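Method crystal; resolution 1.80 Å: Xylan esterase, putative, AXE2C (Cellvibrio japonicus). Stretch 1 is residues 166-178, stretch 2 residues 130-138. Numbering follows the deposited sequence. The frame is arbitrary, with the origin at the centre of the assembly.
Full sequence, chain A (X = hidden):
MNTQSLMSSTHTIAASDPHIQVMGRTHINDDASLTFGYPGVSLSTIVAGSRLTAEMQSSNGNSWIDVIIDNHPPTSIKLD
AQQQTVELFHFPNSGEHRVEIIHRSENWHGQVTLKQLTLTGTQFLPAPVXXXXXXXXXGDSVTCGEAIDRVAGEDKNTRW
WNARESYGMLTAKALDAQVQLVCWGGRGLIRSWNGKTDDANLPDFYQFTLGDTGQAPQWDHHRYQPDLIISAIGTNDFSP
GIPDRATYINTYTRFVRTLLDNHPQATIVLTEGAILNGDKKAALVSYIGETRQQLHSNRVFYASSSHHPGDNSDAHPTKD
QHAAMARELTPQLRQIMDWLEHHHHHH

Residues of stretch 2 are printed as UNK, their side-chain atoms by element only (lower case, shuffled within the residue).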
ATOM      1  N   SER A 166       4.035   1.791   8.001  1.00  9.75           N
ATOM      2  CA  SER A 166       4.179   0.359   7.708  1.00 10.07           C
ATOM      3  C   SER A 166       5.570   0.051   7.127  1.00  9.76           C
ATOM      4  O   SER A 166       6.210   0.926   6.510  1.00  9.73           O
ATOM      5  CB  SER A 166       3.062  -0.091   6.750  1.00  9.34           C
ATOM      6  OG  SER A 166       3.298   0.403   5.413  1.00  9.26           O
ATOM      7  N   TYR A 167       6.045  -1.198   7.286  1.00  8.36           N
ATOM      8  CA  TYR A 167       7.388  -1.507   6.875  1.00  8.84           C
ATOM      9  C   TYR A 167       7.601  -1.225   5.379  1.00  7.97           C
ATOM     10  O   TYR A 167       8.704  -0.815   4.985  1.00  7.89           O
ATOM     11  CB  TYR A 167       7.775  -2.969   7.201  1.00  8.05           C
ATOM     12  CG  TYR A 167       7.198  -3.953   6.199  1.00  8.41           C
ATOM     13  CD1 TYR A 167       7.970  -4.384   5.123  1.00  9.48           C
ATOM     14  CD2 TYR A 167       5.872  -4.415   6.317  1.00  6.63           C
ATOM     15  CE1 TYR A 167       7.460  -5.312   4.138  1.00  9.35           C
ATOM     16  CE2 TYR A 167       5.334  -5.318   5.352  1.00  6.39           C
ATOM     17  CZ  TYR A 167       6.162  -5.752   4.275  1.00  9.26           C
ATOM     18  OH  TYR A 167       5.658  -6.632   3.346  1.00 11.88           O
ATOM     19  N   GLY A 168       6.567  -1.440   4.564  1.00  8.49           N
ATOM     20  CA  GLY A 168       6.694  -1.256   3.097  1.00  7.89           C
ATOM     21  C   GLY A 168       6.955   0.217   2.765  1.00  8.78           C
ATOM     22  O   GLY A 168       7.842   0.520   1.962  1.00  8.34           O
ATOM     23  N   MET A 169       6.227   1.117   3.415  1.00  8.71           N
ATOM     24  CA  MET A 169       6.452   2.556   3.171  1.00  8.53           C
ATOM     25  C   MET A 169       7.756   3.069   3.800  1.00  9.04           C
ATOM     26  O   MET A 169       8.461   3.880   3.176  1.00  9.34           O
ATOM     27  CB  MET A 169       5.242   3.410   3.538  1.00  8.73           C
ATOM     28  CG  MET A 169       3.952   2.981   2.772  1.00  7.70           C
ATOM     29  SD  MET A 169       2.748   4.359   2.658  1.00 11.33           S
ATOM     30  CE  MET A 169       3.241   5.167   1.140  1.00 12.23           C
ATOM     31  N   LEU A 170       8.114   2.549   4.979  1.00  8.46           N
ATOM     32  CA  LEU A 170       9.390   2.955   5.608  1.00  8.82           C
ATOM     33  C   LEU A 170      10.566   2.479   4.784  1.00  9.15           C
ATOM     34  O   LEU A 170      11.530   3.224   4.646  1.00  8.83           O
ATOM     35  CB  LEU A 170       9.535   2.371   7.023  1.00  7.50           C
ATOM     36  CG  LEU A 170       8.531   2.952   8.006  1.00 12.16           C
ATOM     37  CD1 LEU A 170       8.648   2.188   9.302  1.00 12.33           C
ATOM     38  CD2 LEU A 170       8.820   4.421   8.203  1.00 13.27           C
ATOM     39  N   THR A 171      10.491   1.247   4.239  1.00  8.48           N
ATOM     40  CA  THR A 171      11.536   0.686   3.405  1.00  9.36           C
ATOM     41  C   THR A 171      11.704   1.512   2.101  1.00  9.92           C
ATOM     42  O   THR A 171      12.837   1.825   1.721  1.00  8.86           O
ATOM     43  CB  THR A 171      11.254  -0.790   3.095  1.00  9.12           C
ATOM     44  OG1 THR A 171      11.240  -1.537   4.340  1.00  9.71           O
ATOM     45  CG2 THR A 171      12.301  -1.369   2.186  1.00 10.48           C
ATOM     46  N   ALA A 172      10.584   1.823   1.443  1.00  7.04           N
ATOM     47  CA  ALA A 172      10.597   2.658   0.221  1.00  9.12           C
ATOM     48  C   ALA A 172      11.218   4.023   0.494  1.00  9.86           C
ATOM     49  O   ALA A 172      12.039   4.486  -0.317  1.00 11.49           O
ATOM     50  CB  ALA A 172       9.194   2.820  -0.358  1.00  8.87           C
ATOM     51  N   LYS A 173      10.840   4.639   1.597  1.00  9.66           N
ATOM     52  CA  LYS A 173      11.420   5.948   2.000  1.00 11.57           C
ATOM     53  C   LYS A 173      12.940   5.832   2.202  1.00 12.27           C
ATOM     54  O   LYS A 173      13.727   6.589   1.607  1.00 12.26           O
ATOM     55  CB  LYS A 173      10.774   6.459   3.291  1.00 11.70           C
ATOM     56  CG  LYS A 173      11.309   7.812   3.750  1.00 16.40           C
ATOM     57  CD  LYS A 173      10.615   8.150   5.060  1.00 25.49           C
ATOM     58  CE  LYS A 173      10.698   9.650   5.367  1.00 32.09           C
ATOM     59  NZ  LYS A 173      11.963   9.883   6.107  1.00 37.64           N
ATOM     60  N   ALA A 174      13.373   4.849   2.985  1.00 11.60           N
ATOM     61  CA  ALA A 174      14.828   4.608   3.112  1.00 11.84           C
ATOM     62  C   ALA A 174      15.549   4.397   1.761  1.00 12.13           C
ATOM     63  O   ALA A 174      16.706   4.853   1.565  1.00 11.28           O
ATOM     64  CB  ALA A 174      15.084   3.453   4.120  1.00 11.80           C
ATOM     65  N   LEU A 175      14.885   3.759   0.783  1.00 10.26           N
ATOM     66  CA  LEU A 175      15.497   3.485  -0.494  1.00 11.39           C
ATOM     67  C   LEU A 175      15.256   4.596  -1.540  1.00 11.51           C
ATOM     68  O   LEU A 175      15.556   4.380  -2.713  1.00 12.55           O
ATOM     69  CB  LEU A 175      14.963   2.161  -1.082  1.00 10.64           C
ATOM     70  CG  LEU A 175      15.287   0.929  -0.238  1.00 11.41           C
ATOM     71  CD1 LEU A 175      14.595  -0.293  -0.786  1.00 11.64           C
ATOM     72  CD2 LEU A 175      16.799   0.771  -0.196  1.00 12.63           C
ATOM     73  N   ASP A 176      14.693   5.720  -1.102  1.00 12.35           N
ATOM     74  CA  ASP A 176      14.351   6.861  -2.004  1.00 12.98           C
ATOM     75  C   ASP A 176      13.558   6.373  -3.205  1.00 12.29           C
ATOM     76  O   ASP A 176      13.924   6.592  -4.371  1.00 12.01           O
ATOM     77  CB  ASP A 176      15.627   7.564  -2.499  1.00 14.86           C
ATOM     78  CG  ASP A 176      15.340   8.938  -3.133  1.00 19.03           C
ATOM     79  OD1 ASP A 176      14.269   9.543  -2.872  1.00 21.38           O
ATOM     80  OD2 ASP A 176      16.208   9.401  -3.877  1.00 25.02           O
ATOM     81  N   ALA A 177      12.460   5.677  -2.906  1.00 10.35           N
ATOM     82  CA  ALA A 177      11.684   5.023  -3.938  1.00  9.56           C
ATOM     83  C   ALA A 177      10.209   5.306  -3.789  1.00  7.92           C
ATOM     84  O   ALA A 177       9.698   5.570  -2.688  1.00  9.47           O
ATOM     85  CB  ALA A 177      11.912   3.497  -3.931  1.00  8.37           C
ATOM     86  N   GLN A 178       9.510   5.263  -4.923  1.00  8.52           N
ATOM     87  CA  GLN A 178       8.048   5.193  -4.863  1.00  7.68           C
ATOM     88  C   GLN A 178       7.633   3.836  -4.347  1.00  8.41           C
ATOM     89  O   GLN A 178       8.399   2.875  -4.436  1.00  8.79           O
ATOM     90  CB  GLN A 178       7.473   5.347  -6.271  1.00  8.94           C
ATOM     91  CG  GLN A 178       7.767   6.688  -6.931  1.00  9.04           C
ATOM     92  CD  GLN A 178       7.070   6.732  -8.256  1.00 10.71           C
ATOM     93  OE1 GLN A 178       5.897   6.340  -8.327  1.00 12.35           O
ATOM     94  NE2 GLN A 178       7.725   7.236  -9.303  1.00  8.76           N
ATOM     95  N   UNK A 130       8.135  12.773  -8.052  1.00  9.13           N
ATOM     96  CA  UNK A 130       8.371  11.530  -7.310  1.00  9.05           C
ATOM     97  C   UNK A 130       9.757  10.959  -7.607  1.00  9.43           C
ATOM     98  O   UNK A 130      10.333  11.209  -8.674  1.00  9.62           O
ATOM     99  c   UNK A 130       7.304  10.497  -7.743  1.00  9.01           C
ATOM    100  c   UNK A 130       5.818  10.837  -7.398  1.00  9.42           C
ATOM    101  c   UNK A 130       4.924   9.732  -8.001  1.00 13.40           C
ATOM    102  c   UNK A 130       5.582  11.023  -5.909  1.00 13.20           C
ATOM    103  N   UNK A 131      10.280  10.094  -6.695  1.00 10.03           N
ATOM    104  CA  UNK A 131      11.564   9.401  -6.973  1.00  9.56           C
ATOM    105  C   UNK A 131      11.567   8.583  -8.251  1.00  9.19           C
ATOM    106  O   UNK A 131      10.508   8.123  -8.701  1.00  9.52           O
ATOM    107  c   UNK A 131      11.708   8.465  -5.762  1.00  9.27           C
ATOM    108  c   UNK A 131       9.771   9.789  -5.352  1.00  9.74           C
ATOM    109  c   UNK A 131      11.003   9.204  -4.671  1.00 10.81           C
ATOM    110  N   UNK A 132      12.742   8.363  -8.841  1.00  8.94           N
ATOM    111  CA  UNK A 132      12.785   7.497 -10.006  1.00 10.02           C
ATOM    112  C   UNK A 132      12.558   6.009  -9.663  1.00 10.24           C
ATOM    113  O   UNK A 132      11.891   5.274 -10.434  1.00 10.82           O
ATOM    114  c   UNK A 132      13.458   9.258 -12.520  1.00 17.53           C
ATOM    115  c   UNK A 132      14.118   7.644 -10.727  1.00 10.24           C
ATOM    116  c   UNK A 132      14.342   9.031 -11.350  1.00 12.00           C
ATOM    117  n   UNK A 132      12.604  10.252 -12.427  1.00 17.92           N
ATOM    118  o   UNK A 132      13.513   8.520 -13.504  1.00 18.13           O
ATOM    119  N   UNK A 133      13.154   5.558  -8.565  1.00 10.88           N
ATOM    120  CA  UNK A 133      13.063   4.142  -8.176  1.00 10.62           C
ATOM    121  C   UNK A 133      11.627   3.809  -7.790  1.00  9.90           C
ATOM    122  O   UNK A 133      10.947   4.645  -7.205  1.00  8.76           O
ATOM    123  c   UNK A 133      13.938   3.890  -6.958  1.00 12.25           C
ATOM    124  c   UNK A 133      15.444   3.847  -7.271  1.00 12.52           C
ATOM    125  c   UNK A 133      18.532   3.873  -5.284  1.00 16.94           C
ATOM    126  n   UNK A 133      19.819   3.869  -5.622  1.00 20.73           N
ATOM    127  c   UNK A 133      16.172   3.734  -5.973  1.00 14.71           C
ATOM    128  n   UNK A 133      17.614   3.727  -6.236  1.00 17.27           N
ATOM    129  n   UNK A 133      18.176   4.013  -4.011  1.00 16.15           N
ATOM    130  N   UNK A 134      11.158   2.618  -8.151  1.00  9.18           N
ATOM    131  CA  UNK A 134       9.767   2.209  -7.925  1.00  8.36           C
ATOM    132  C   UNK A 134       9.754   0.811  -7.294  1.00  8.30           C
ATOM    133  O   UNK A 134      10.395  -0.095  -7.823  1.00  7.63           O
ATOM    134  c   UNK A 134       8.735   3.536  -9.793  1.00  9.43           C
ATOM    135  c   UNK A 134       8.202   3.468 -11.231  1.00 12.98           C
ATOM    136  c   UNK A 134       9.061   2.122  -9.262  1.00  8.64           C
ATOM    137  c   UNK A 134       8.143   4.867 -11.824  1.00 23.11           C
ATOM    138  n   UNK A 134       9.575   5.451 -12.028  1.00 29.27           N
ATOM    139  N   UNK A 135       9.020   0.658  -6.189  1.00  7.53           N
ATOM    140  CA  UNK A 135       8.845  -0.632  -5.553  1.00  8.04           C
ATOM    141  C   UNK A 135       7.334  -0.959  -5.545  1.00  7.74           C
ATOM    142  O   UNK A 135       6.497  -0.078  -5.392  1.00  8.44           O
ATOM    143  c   UNK A 135      10.839  -0.242  -4.079  1.00  7.47           C
ATOM    144  c   UNK A 135       9.038  -1.859  -3.356  1.00 10.36           C
ATOM    145  c   UNK A 135       9.326  -0.554  -4.122  1.00  7.54           C
ATOM    146  c   UNK A 135      11.269   0.252  -2.695  1.00 12.73           C
ATOM    147  N   UNK A 136       7.041  -2.240  -5.667  1.00  8.08           N
ATOM    148  CA  UNK A 136       5.706  -2.801  -5.500  1.00  6.77           C
ATOM    149  C   UNK A 136       5.833  -3.827  -4.356  1.00  6.22           C
ATOM    150  O   UNK A 136       6.631  -4.737  -4.452  1.00  5.85           O
ATOM    151  c   UNK A 136       3.815  -5.082  -8.009  1.00  8.70           C
ATOM    152  c   UNK A 136       2.789  -3.592  -6.261  1.00  8.92           C
ATOM    153  c   UNK A 136       4.034  -4.409  -6.638  1.00  6.39           C
ATOM    154  c   UNK A 136       5.303  -3.532  -6.794  1.00  6.57           C
ATOM    155  N   UNK A 137       4.991  -3.727  -3.329  1.00  5.68           N
ATOM    156  CA  UNK A 137       4.989  -4.709  -2.232  1.00  6.33           C
ATOM    157  C   UNK A 137       3.639  -5.445  -2.277  1.00  6.34           C
ATOM    158  O   UNK A 137       2.584  -4.815  -2.220  1.00  6.95           O
ATOM    159  c   UNK A 137       5.331  -5.123   0.240  1.00  7.04           C
ATOM    160  c   UNK A 137       5.129  -4.052  -0.870  1.00  5.85           C
ATOM    161  c   UNK A 137       6.330  -3.070  -0.856  1.00  8.10           C
ATOM    162  N   UNK A 138       3.706  -6.768  -2.333  1.00  6.37           N
ATOM    163  CA  UNK A 138       2.491  -7.620  -2.425  1.00  6.82           C
ATOM    164  C   UNK A 138       2.354  -8.381  -1.101  1.00  7.07           C
ATOM    165  O   UNK A 138       3.342  -8.936  -0.579  1.00  9.08           O
ATOM    166  c   UNK A 138       3.272  -9.179  -5.952  1.00 10.08           C
ATOM    167  c   UNK A 138       2.649  -8.665  -3.528  1.00  6.01           C
ATOM    168  c   UNK A 138       2.967  -8.094  -4.908  1.00  8.29           C
ATOM    169  c   UNK A 138       1.852  -7.193  -5.371  1.00  8.05           C
TER
HETATM  170  O   HOH W   1      15.014   7.251  -6.820  1.00 13.57           O

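Position 130 carries four side-chain carbons, forked at the second, with no ring and no heteroatom. One terminal carbon of the fork lies against Gln178 OE1. A fork at the second carbon identifies Leu130, and Leu130 CD1 lies 3.5 Å from Gln178 OE1.

At position 131 three carbons close a ring onto the backbone N. CB of this residue sits 3.2 Å from Asp176 O and 3.9 Å from Ala177 CA. Its backbone O accepts a hydrogen bond from Gln178 NE2 at 3.0 Å, nearly straight at 171°. The ring identifies Pro131.

Position 132 has three carbons in a row, the third bearing one O and one N: a primary amide two carbons beyond CB. The CA-to-CB bond points away from stretch 1, and the closest side-chain approach to it is CB to Asp176 O, 6.4 Å. This is Gln132, where the chain length excludes asparagine.

Position 133 shows three carbons, a nitrogen, then a carbon holding two further nitrogens, a guanidinium. One terminal nitrogen meets Leu175 O near the guanidinium plane, so the approach is edge-on and suits an N-H donor. The residue is Arg133, and the hydrogen bond runs from Arg133 NH1 to Leu175 O at 2.9 Å with an angle of 159°.

At position 134 four carbons in a row end in one nitrogen, and the last carbon before that nitrogen lies near Gln178 NE2. This is the pattern of Lys134. Lys134 CE lies 3.5 Å from Gln178 NE2, while Lys134 NZ turns back along its own stretch and donates to Gln132 O at 2.8 Å.

Position 135 has four carbons, forked at the first, with one arm two carbons long. The tip of the long arm touches Ala177, Leu175 and Ala172. That asymmetry defines Ile135. Ile135 CD1 reaches Ala177 CB at 3.5 Å, Leu175 CD1 at 3.9 Å and Ala172 CB at 4.0 Å, making apolar contacts with all three.

Position 136 again has four carbons forked at the second. The CA-to-CB bond points away, and the nearest side-chain atom, CB, is 7.5 Å from Gln178 O; it is Leu136.

Position 137 has one carbon carrying two others, a short fork at CB, with one fork carbon near Tyr167 OH and the other near Gly168 CA, hence Val137. Val137 CG1 is 3.5 Å from Tyr167 OH, and Val137 CG2 is 4.4 Å from Gly168 CA. Gly168 has no side chain, and here Gly168 CA and Val137 CA are 6.6 Å apart.

Position 138 repeats the four-carbon fork at the second carbon; its CA-to-CB bond points away, and it is Leu138.

The contact has two parts. Strand pairing is parallel at Gln178 and Lys134: Gln178 N donates to Arg133 O at 2.8 Å, and Ile135 N donates to Gln178 O at 2.9 Å, so Gln178 bonds to the residues flanking Lys134. A water extends the link, accepting from Arg133 N at 3.1 Å and donating to Asp176 O at 2.8 Å. Beyond the pairing, helix 167-174 runs nearly antiparallel to the strand (164°), packing against Ile135 and Val137, whereas the CA-to-CB bonds of Leu136 and Leu138 point away.

Stretch 2, residues 130-138: LPQRKILVL
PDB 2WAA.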